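Local coordinates for protein putative ATP-dependent endonuclease of the OLD family (Thermus scotoductus, PDB 6P74) that degrades linear or supercoiled double-stranded DNA from 5' to 3', nicks circular DNA and hydrolyses ATP in a DNA-stimulated manner, at residues 137-142 against 274-279; 36-41 against 306-311; 254-259 against 288-293. All coordinates share one frame; numbering follows the deposited sequence.

Interaction 1. Residues 137-142 against 274-279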
loop_
_atom_site.group_PDB
_atom_site.type_symbol
_atom_site.label_atom_id
_atom_site.label_comp_id
_atom_site.label_asym_id
_atom_site.label_seq_id
_atom_site.Cartn_x
_atom_site.Cartn_y
_atom_site.Cartn_z
ATOM N N PHE A 137 -3.166 9.470 12.225
ATOM C CA PHE A 137 -2.120 8.894 11.389
ATOM C C PHE A 137 -1.731 9.888 10.296
ATOM O O PHE A 137 -2.474 10.086 9.334
ATOM C CB PHE A 137 -2.564 7.562 10.789
ATOM C CG PHE A 137 -1.409 6.702 10.363
ATOM C CD1 PHE A 137 -0.677 7.014 9.227
ATOM C CD2 PHE A 137 -1.018 5.615 11.123
ATOM C CE1 PHE A 137 0.397 6.244 8.836
ATOM C CE2 PHE A 137 0.053 4.837 10.732
ATOM C CZ PHE A 137 0.766 5.160 9.579
ATOM N N LEU A 138 -0.562 10.498 10.430
ATOM C CA LEU A 138 -0.015 11.357 9.377
ATOM C C LEU A 138 0.938 10.533 8.518
ATOM O O LEU A 138 2.136 10.449 8.791
ATOM C CB LEU A 138 0.696 12.556 9.974
ATOM C CG LEU A 138 -0.099 13.843 10.047
ATOM C CD1 LEU A 138 -1.391 13.583 10.798
ATOM C CD2 LEU A 138 0.739 14.913 10.728
ATOM N N ASP A 139 0.404 9.906 7.480
ATOM C CA ASP A 139 1.258 9.187 6.550
ATOM C C ASP A 139 1.603 10.122 5.399
ATOM O O ASP A 139 1.200 11.284 5.375
ATOM C CB ASP A 139 0.583 7.897 6.080
ATOM C CG ASP A 139 -0.418 8.121 4.957
ATOM O OD1 ASP A 139 -1.132 9.148 4.958
ATOM O OD2 ASP A 139 -0.488 7.249 4.064
ATOM N N HIS A 140 2.352 9.639 4.418
ATOM C CA HIS A 140 2.722 10.560 3.349
ATOM C C HIS A 140 1.358 10.729 2.691
ATOM O O HIS A 140 0.883 9.902 1.912
ATOM C CB HIS A 140 3.895 10.036 2.553
ATOM C CG HIS A 140 5.196 10.532 3.088
ATOM N ND1 HIS A 140 5.888 9.870 4.078
ATOM C CD2 HIS A 140 5.887 11.670 2.840
ATOM C CE1 HIS A 140 6.976 10.553 4.382
ATOM N NE2 HIS A 140 6.996 11.652 3.648
ATOM N N ARG A 141 0.721 11.847 3.043
ATOM C CA ARG A 141 -0.426 12.355 2.309
ATOM C C ARG A 141 0.133 13.548 1.543
ATOM O O ARG A 141 -0.124 13.695 0.345
ATOM C CB ARG A 141 -1.540 12.784 3.262
ATOM C CG ARG A 141 -2.724 13.472 2.619
ATOM C CD ARG A 141 -3.638 14.019 3.699
ATOM N NE ARG A 141 -3.009 15.120 4.430
ATOM C CZ ARG A 141 -3.162 15.347 5.734
ATOM N NH1 ARG A 141 -2.552 16.381 6.303
ATOM N NH2 ARG A 141 -3.914 14.542 6.474
ATOM N N ARG A 142 0.911 14.395 2.226
ATOM C CA ARG A 142 1.670 15.510 1.636
ATOM C C ARG A 142 1.844 15.400 0.117
ATOM O O ARG A 142 0.894 15.570 -0.656
ATOM C CB ARG A 142 3.066 15.613 2.303
ATOM C CG ARG A 142 3.055 16.081 3.777
ATOM C CD ARG A 142 4.361 15.759 4.574
ATOM N NE ARG A 142 4.425 16.456 5.877
ATOM C CZ ARG A 142 5.481 16.491 6.698
ATOM N NH1 ARG A 142 6.613 15.859 6.398
ATOM N NH2 ARG A 142 5.402 17.177 7.826
ATOM N N ILE A 274 0.698 9.533 15.060
ATOM C CA ILE A 274 1.689 8.700 14.410
ATOM C C ILE A 274 2.105 9.412 13.137
ATOM O O ILE A 274 1.245 9.869 12.374
ATOM C CB ILE A 274 1.121 7.305 14.121
ATOM C CG1 ILE A 274 0.877 6.575 15.447
ATOM C CG2 ILE A 274 2.040 6.544 13.190
ATOM C CD1 ILE A 274 0.314 5.186 15.284
ATOM N N ILE A 275 3.411 9.548 12.921
ATOM C CA ILE A 275 3.899 10.243 11.734
ATOM C C ILE A 275 4.886 9.358 11.009
ATOM O O ILE A 275 5.842 8.843 11.604
ATOM C CB ILE A 275 4.518 11.608 12.065
ATOM C CG1 ILE A 275 3.516 12.438 12.850
ATOM C CG2 ILE A 275 4.854 12.355 10.773
ATOM C CD1 ILE A 275 4.044 13.750 13.331
ATOM N N GLU A 276 4.613 9.137 9.737
ATOM C CA GLU A 276 5.533 8.482 8.823
ATOM C C GLU A 276 6.498 9.547 8.305
ATOM O O GLU A 276 6.095 10.413 7.522
ATOM C CB GLU A 276 4.718 7.856 7.701
ATOM C CG GLU A 276 5.331 6.720 6.980
ATOM C CD GLU A 276 4.422 6.249 5.858
ATOM O OE1 GLU A 276 4.167 5.028 5.778
ATOM O OE2 GLU A 276 3.951 7.113 5.072
ATOM N N GLU A 277 7.763 9.529 8.790
ATOM C CA GLU A 277 8.830 10.418 8.324
ATOM C C GLU A 277 8.642 11.919 8.514
ATOM O O GLU A 277 8.727 12.689 7.551
ATOM C CB GLU A 277 9.136 10.163 6.853
ATOM C CG GLU A 277 10.269 9.230 6.676
ATOM C CD GLU A 277 9.814 7.875 6.254
ATOM O OE1 GLU A 277 9.310 7.781 5.112
ATOM O OE2 GLU A 277 9.962 6.922 7.060
ATOM N N PRO A 278 8.412 12.378 9.741
ATOM C CA PRO A 278 8.168 13.808 9.947
ATOM C C PRO A 278 9.070 14.768 9.213
ATOM O O PRO A 278 8.711 15.943 9.061
ATOM C CB PRO A 278 8.292 13.978 11.460
ATOM C CG PRO A 278 9.170 12.818 11.912
ATOM C CD PRO A 278 8.924 11.707 10.972
ATOM N N GLU A 279 10.220 14.297 8.741
ATOM C CA GLU A 279 11.165 15.188 8.104
ATOM C C GLU A 279 10.769 15.540 6.690
ATOM O O GLU A 279 11.278 16.533 6.164
ATOM C CB GLU A 279 12.571 14.577 8.072
ATOM C CG GLU A 279 12.682 13.302 7.210
ATOM C CD GLU A 279 12.409 12.008 8.013
ATOM O OE1 GLU A 279 11.732 12.099 9.071
ATOM O OE2 GLU A 279 12.890 10.918 7.598
#
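Glu276 buries the most surface of any residue where 137-142 meets 274-279, and its carboxylate reaches beyond the last paired strand residues to the turn that follows Leu138. CG stands anti to the backbone N (chi1 -156°), and the chain, extended beyond it, brings the carboxylate to the backbone N of His140. Its OE2 accepts from His140 N at 3.1 Å, the donor lying nearly along the C-O axis, and sits at the edge of the His140 imidazole in the ring plane. Ring and carboxylate are turned 27° apart. The other oxygen, OE1, forms a salt bridge with Arg39 of helix 34-45, so each carboxylate oxygen is tied to a different part of the domain.

Upstream, the two strands run parallel. Leu138 N donates to Ile274 O at 2.7 Å, and Leu138 O takes up Glu276 N at 3.0 Å, so Leu138 spans Ile275 with both its polar backbone atoms. Leu138 packs CB against Ile275 CG1 on the side of the sheet covered by helix 246-266. On the other side, facing helix 34-45, Ile274 lays CG2 over one face of the Phe137 ring, 4.0 Å from its centroid. Further on, Glu277 CB meets His140 CE1 at the ring edge, and Arg142 NH1 gives a weak hydrogen bond to Pro278 O.

The run of hydrophobic residues ending in two consecutive glutamates, at the tip of a parallel strand and with Glu276 beside Thr35 of the inferred ATP site, is consistent with the Walker B motif of ABC-type ATPases.

Interaction 2. Residues 36-41 against 306-311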
loop_
_atom_site.group_PDB
_atom_site.type_symbol
_atom_site.label_atom_id
_atom_site.label_comp_id
_atom_site.label_asym_id
_atom_site.label_seq_id
_atom_site.Cartn_x
_atom_site.Cartn_y
_atom_site.Cartn_z
ATOM N N THR A 36 5.844 -1.090 8.912
ATOM C CA THR A 36 4.861 -2.108 9.256
ATOM C C THR A 36 4.446 -2.005 10.721
ATOM O O THR A 36 3.284 -2.245 11.059
ATOM C CB THR A 36 5.431 -3.486 8.919
ATOM O OG1 THR A 36 5.745 -3.537 7.513
ATOM C CG2 THR A 36 4.440 -4.593 9.262
ATOM N N ILE A 37 5.375 -1.631 11.607
ATOM C CA ILE A 37 4.987 -1.320 12.980
ATOM C C ILE A 37 3.922 -0.228 12.990
ATOM O O ILE A 37 2.879 -0.363 13.640
ATOM C CB ILE A 37 6.214 -0.915 13.818
ATOM C CG1 ILE A 37 7.097 -2.139 14.094
ATOM C CG2 ILE A 37 5.777 -0.245 15.126
ATOM C CD1 ILE A 37 8.422 -1.817 14.756
ATOM N N LEU A 38 4.163 0.870 12.270
ATOM C CA LEU A 38 3.188 1.953 12.269
ATOM C C LEU A 38 1.848 1.497 11.698
ATOM O O LEU A 38 0.789 1.853 12.238
ATOM C CB LEU A 38 3.712 3.147 11.487
ATOM C CG LEU A 38 5.011 3.753 12.003
ATOM C CD1 LEU A 38 5.263 5.058 11.288
ATOM C CD2 LEU A 38 4.926 3.962 13.505
ATOM N N ARG A 39 1.863 0.725 10.598
ATOM C CA ARG A 39 0.599 0.299 9.993
ATOM C C ARG A 39 -0.191 -0.608 10.940
ATOM O O ARG A 39 -1.427 -0.547 10.983
ATOM C CB ARG A 39 0.849 -0.393 8.655
ATOM C CG ARG A 39 1.635 0.459 7.654
ATOM C CD ARG A 39 0.790 1.523 6.939
ATOM N NE ARG A 39 0.726 1.266 5.499
ATOM C CZ ARG A 39 1.653 1.638 4.616
ATOM N NH1 ARG A 39 2.730 2.309 5.007
ATOM N NH2 ARG A 39 1.500 1.337 3.332
ATOM N N ALA A 40 0.507 -1.440 11.720
ATOM C CA ALA A 40 -0.178 -2.311 12.663
ATOM C C ALA A 40 -0.946 -1.504 13.704
ATOM O O ALA A 40 -2.084 -1.852 14.056
ATOM C CB ALA A 40 0.822 -3.251 13.339
ATOM N N ILE A 41 -0.339 -0.431 14.223
ATOM C CA ILE A 41 -1.057 0.428 15.158
ATOM C C ILE A 41 -2.285 1.012 14.482
ATOM O O ILE A 41 -3.386 1.027 15.053
ATOM C CB ILE A 41 -0.129 1.531 15.705
ATOM C CG1 ILE A 41 0.985 0.927 16.567
ATOM C CG2 ILE A 41 -0.934 2.575 16.487
ATOM C CD1 ILE A 41 2.193 1.879 16.821
ATOM N N ILE A 306 4.463 9.191 17.853
ATOM C CA ILE A 306 5.123 7.968 17.439
ATOM C C ILE A 306 5.453 8.128 15.967
ATOM O O ILE A 306 4.563 8.429 15.167
ATOM C CB ILE A 306 4.230 6.740 17.665
ATOM C CG1 ILE A 306 3.896 6.580 19.149
ATOM C CG2 ILE A 306 4.865 5.473 17.075
ATOM C CD1 ILE A 306 2.861 5.487 19.397
ATOM N N TYR A 307 6.719 7.924 15.600
ATOM C CA TYR A 307 7.064 8.135 14.203
ATOM C C TYR A 307 8.219 7.249 13.760
ATOM O O TYR A 307 9.073 6.850 14.560
ATOM C CB TYR A 307 7.394 9.602 13.943
ATOM C CG TYR A 307 8.513 10.155 14.780
ATOM C CD1 TYR A 307 9.836 9.972 14.408
ATOM C CD2 TYR A 307 8.251 10.882 15.924
ATOM C CE1 TYR A 307 10.861 10.482 15.156
ATOM C CE2 TYR A 307 9.263 11.407 16.672
ATOM C CZ TYR A 307 10.574 11.207 16.282
ATOM O OH TYR A 307 11.603 11.729 17.032
ATOM N N SER A 308 8.200 6.912 12.474
ATOM C CA SER A 308 9.372 6.437 11.758
ATOM C C SER A 308 10.133 7.646 11.214
ATOM O O SER A 308 9.548 8.697 10.941
ATOM C CB SER A 308 8.974 5.481 10.630
ATOM O OG SER A 308 8.135 6.106 9.665
ATOM N N THR A 309 11.455 7.506 11.104
ATOM C CA THR A 309 12.286 8.595 10.607
ATOM C C THR A 309 13.559 8.052 9.977
ATOM O O THR A 309 14.055 6.980 10.344
ATOM C CB THR A 309 12.664 9.586 11.715
ATOM O OG1 THR A 309 13.203 10.769 11.128
ATOM C CG2 THR A 309 13.714 8.989 12.631
ATOM N N HIS A 310 14.079 8.818 9.018
ATOM C CA HIS A 310 15.400 8.608 8.439
ATOM C C HIS A 310 16.352 9.737 8.776
ATOM O O HIS A 310 17.487 9.745 8.285
ATOM C CB HIS A 310 15.306 8.485 6.918
ATOM C CG HIS A 310 14.828 7.153 6.450
ATOM N ND1 HIS A 310 15.671 6.068 6.317
ATOM C CD2 HIS A 310 13.599 6.725 6.073
ATOM C CE1 HIS A 310 14.980 5.029 5.886
ATOM N NE2 HIS A 310 13.721 5.401 5.728
ATOM N N SER A 311 15.913 10.695 9.566
ATOM C CA SER A 311 16.636 11.932 9.787
ATOM C C SER A 311 17.346 11.891 11.119
ATOM O O SER A 311 16.713 11.586 12.136
ATOM C CB SER A 311 15.684 13.121 9.760
ATOM O OG SER A 311 16.349 14.308 10.173
#
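Leu38, one turn along helix 34-45 from the inferred ATP-binding residues, carries most of the helix's side of the contact with strand residues Ile306 and Ser308. Its two methyls divide the work. CD1, set anti to CA by chi2 of -170°, reaches Ser308 and lies 3.5 Å from OG, with the serine's CB also close by. CD2 meets Ile306 CG2 at 3.9 Å, the two side chains lying alongside and pointing opposite ways. This is the tight part of the contact. Ser308 OG lies between its own backbone N and carbonyl carbon (chi1 61°), and although a methyl abuts it, the hydroxyl is satisfied by a hydrogen bond with Glu277 OE2.

One helical turn later the packing slackens: Ile41 CD1 only approaches Ile306 CD1, at 4.5 Å. Ile274 of the neighbouring strand touches Leu38, Ile41 and Ile306 alike and completes the apolar layer around them. Beyond Ser308 the chain diverges from the helix. Thr309 and Ser311 stay buried in other surroundings: Thr309 OG1 accepts from Ser311 N at 3.1 Å in an ST turn and is also hydrogen-bonded to Glu279. His310 alone of this loop is exposed, whereas every residue that touches across the contact is buried.

Helix and strand run at 144° to each other, their axes 9.0 Å apart at closest approach. A helix that follows the phosphate-binding loop and packs across a central, largely parallel sheet is the hallmark of the P-loop NTPase fold, and His310, just beyond the strand, is consistent with the switch, or H-loop, histidine of ABC-type ATPases.

Interaction 3. Residues 254-259 against 288-293. With SO4 (sulfate ion), chain J.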
loop_
_atom_site.group_PDB
_atom_site.type_symbol
_atom_site.label_atom_id
_atom_site.label_comp_id
_atom_site.label_asym_id
_atom_site.label_seq_id
_atom_site.Cartn_x
_atom_site.Cartn_y
_atom_site.Cartn_z
ATOM N N ALA A 254 5.344 22.303 5.114
ATOM C CA ALA A 254 5.418 23.507 5.923
ATOM C C ALA A 254 4.075 23.803 6.584
ATOM O O ALA A 254 4.025 24.220 7.745
ATOM C CB ALA A 254 5.884 24.684 5.063
ATOM N N ILE A 255 2.972 23.576 5.870
ATOM C CA ILE A 255 1.665 23.817 6.476
ATOM C C ILE A 255 1.404 22.841 7.619
ATOM O O ILE A 255 0.747 23.186 8.610
ATOM C CB ILE A 255 0.573 23.755 5.398
ATOM C CG1 ILE A 255 0.680 24.982 4.487
ATOM C CG2 ILE A 255 -0.827 23.636 6.036
ATOM C CD1 ILE A 255 -0.339 24.988 3.394
ATOM N N VAL A 256 1.917 21.620 7.519
ATOM C CA VAL A 256 1.737 20.674 8.614
ATOM C C VAL A 256 2.449 21.177 9.864
ATOM O O VAL A 256 1.897 21.131 10.969
ATOM C CB VAL A 256 2.222 19.277 8.182
ATOM C CG1 VAL A 256 2.382 18.354 9.376
ATOM C CG2 VAL A 256 1.230 18.686 7.202
ATOM N N VAL A 257 3.682 21.676 9.710
ATOM C CA VAL A 257 4.388 22.242 10.856
ATOM C C VAL A 257 3.570 23.370 11.456
ATOM O O VAL A 257 3.419 23.466 12.682
ATOM C CB VAL A 257 5.805 22.705 10.459
ATOM C CG1 VAL A 257 6.547 23.294 11.668
ATOM C CG2 VAL A 257 6.612 21.546 9.851
ATOM N N GLY A 258 2.989 24.218 10.602
ATOM C CA GLY A 258 2.165 25.304 11.103
ATOM C C GLY A 258 0.958 24.803 11.878
ATOM O O GLY A 258 0.553 25.411 12.876
ATOM N N ILE A 259 0.363 23.687 11.433
ATOM C CA ILE A 259 -0.774 23.134 12.169
ATOM C C ILE A 259 -0.334 22.708 13.561
ATOM O O ILE A 259 -0.992 23.016 14.561
ATOM C CB ILE A 259 -1.427 21.970 11.397
ATOM C CG1 ILE A 259 -2.260 22.492 10.221
ATOM C CG2 ILE A 259 -2.360 21.164 12.309
ATOM C CD1 ILE A 259 -2.402 21.469 9.135
ATOM N N ARG A 288 14.543 20.899 12.347
ATOM C CA ARG A 288 14.927 21.214 13.712
ATOM C C ARG A 288 13.801 21.923 14.434
ATOM O O ARG A 288 13.518 21.630 15.599
ATOM C CB ARG A 288 16.204 22.050 13.719
ATOM C CG ARG A 288 17.451 21.193 13.703
ATOM C CD ARG A 288 18.775 22.005 13.735
ATOM N NE ARG A 288 19.387 22.084 12.407
ATOM C CZ ARG A 288 20.237 21.186 11.905
ATOM N NH1 ARG A 288 20.625 20.124 12.621
ATOM N NH2 ARG A 288 20.710 21.363 10.679
ATOM N N TYR A 289 13.137 22.851 13.755
ATOM C CA TYR A 289 12.017 23.548 14.374
ATOM C C TYR A 289 10.880 22.572 14.704
ATOM O O TYR A 289 10.352 22.567 15.816
ATOM C CB TYR A 289 11.567 24.683 13.441
ATOM C CG TYR A 289 10.419 25.490 13.963
ATOM C CD1 TYR A 289 9.131 25.026 13.838
ATOM C CD2 TYR A 289 10.622 26.717 14.576
ATOM C CE1 TYR A 289 8.068 25.742 14.314
ATOM C CE2 TYR A 289 9.557 27.455 15.058
ATOM C CZ TYR A 289 8.276 26.946 14.925
ATOM O OH TYR A 289 7.178 27.630 15.394
ATOM N N PHE A 290 10.534 21.691 13.763
ATOM C CA PHE A 290 9.461 20.726 13.982
ATOM C C PHE A 290 9.788 19.776 15.142
ATOM O O PHE A 290 8.962 19.557 16.041
ATOM C CB PHE A 290 9.212 19.965 12.672
ATOM C CG PHE A 290 7.894 19.236 12.607
ATOM C CD1 PHE A 290 6.842 19.571 13.462
ATOM C CD2 PHE A 290 7.707 18.212 11.688
ATOM C CE1 PHE A 290 5.639 18.884 13.397
ATOM C CE2 PHE A 290 6.499 17.530 11.613
ATOM C CZ PHE A 290 5.469 17.856 12.470
ATOM N N TYR A 291 10.995 19.204 15.141
ATOM C CA TYR A 291 11.392 18.296 16.213
ATOM C C TYR A 291 11.301 18.969 17.580
ATOM O O TYR A 291 10.761 18.396 18.531
ATOM C CB TYR A 291 12.808 17.772 15.968
ATOM C CG TYR A 291 13.314 16.804 17.027
ATOM C CD1 TYR A 291 12.666 15.602 17.268
ATOM C CD2 TYR A 291 14.450 17.092 17.777
ATOM C CE1 TYR A 291 13.127 14.709 18.241
ATOM C CE2 TYR A 291 14.919 16.204 18.743
ATOM C CZ TYR A 291 14.255 15.016 18.964
ATOM O OH TYR A 291 14.724 14.138 19.918
ATOM N N ARG A 292 11.843 20.180 17.704
ATOM C CA ARG A 292 11.748 20.897 18.974
ATOM C C ARG A 292 10.296 21.085 19.390
ATOM O O ARG A 292 9.955 20.994 20.577
ATOM C CB ARG A 292 12.442 22.247 18.863
ATOM C CG ARG A 292 12.719 22.886 20.212
ATOM C CD ARG A 292 12.355 24.356 20.221
ATOM N NE ARG A 292 10.926 24.552 19.990
ATOM C CZ ARG A 292 10.015 24.640 20.957
ATOM N NH1 ARG A 292 10.390 24.547 22.235
ATOM N NH2 ARG A 292 8.728 24.816 20.645
ATOM N N LEU A 293 9.425 21.347 18.417
ATOM C CA LEU A 293 8.011 21.533 18.695
ATOM C C LEU A 293 7.370 20.235 19.167
ATOM O O LEU A 293 6.597 20.234 20.133
ATOM C CB LEU A 293 7.328 22.066 17.440
ATOM C CG LEU A 293 5.880 22.491 17.409
ATOM C CD1 LEU A 293 5.653 23.122 16.066
ATOM C CD2 LEU A 293 5.013 21.285 17.551
HETATM S S SO4 J . 21.639 23.862 7.792
HETATM O O1 SO4 J . 20.746 23.530 8.899
HETATM O O2 SO4 J . 22.812 24.570 8.301
HETATM O O3 SO4 J . 20.939 24.721 6.846
HETATM O O4 SO4 J . 22.045 22.636 7.113
#
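Val257 fits between Tyr289 and Phe290, and its path from backbone to tips describes most of the contact between helices 246-266 and 284-299. CB makes no approach within 4.2 Å across the contact; the two methyls do the touching, and CG1 reaches both rings. CG1 stands anti to the backbone N (chi1 -180°) and arrives at the edge of the Tyr289 ring, near its plane, 3.8 Å from CD1. The same methyl lies 4.1 Å from Phe290 CD1 and more distantly faces Leu293 CD1. CG2, on the other branch, sits over a face of the Phe290 ring in a CH-pi contact, 4.0 Å from the centroid and 19° off the normal, displaced toward the CG side of the ring. One valine thus meets one ring edge-on and the other face-on.

The two helices lie on the same side of the ATPase sheet and run roughly parallel, at 27°, with their axes 10.5 Å apart. Helix 284-299 is the connection of a beta-alpha-beta crossover joining the adjacent parallel strands 272-276 and 304-308, while helix 246-266 leads into the first of these. The contact is essentially apolar packing.

Around Val257 the remaining touches are lighter. Val256 CG1 approaches Phe290 CZ at 4.4 Å, and Leu293 CD1 comes to 4.1 Å from the Val257 carbonyl oxygen. Phe290 also stacks edge-to-face with Phe260, a turn further along helix 246-266, and Met203 of the second subunit packs on both Val257 and Tyr289. Arg288, on the exposed side of its helix, donates from NH2 to sulfate O1 at 2.8 Å, the oxygen lying at the edge of the guanidinium; the ion probably came from the crystallisation liquor.

How the interactions relate
All three interactions belong to the ATPase domain, and the sheet is what they share. Interactions 1 and 2 use adjacent strands, 272-276 and 304-308, joined by a backbone hydrogen bond from Ile275 N to Ile306 O. Interaction 2 covers one face with the helix after the phosphate-binding loop, whereas interaction 3 pairs two helices that pack on the other. Chemistry follows place: interaction 1, partly buried at the sheet's edge strand and tips, combines backbone bonds with carboxylate contacts; interactions 2 and 3 are buried and largely apolar, with one methyl against the Ser308 hydroxyl in interaction 2. Interaction 1 meets interaction 3 where Arg142 packs on Val256 and Phe290, while interactions 2 and 3 touch through Tyr307 and Tyr291.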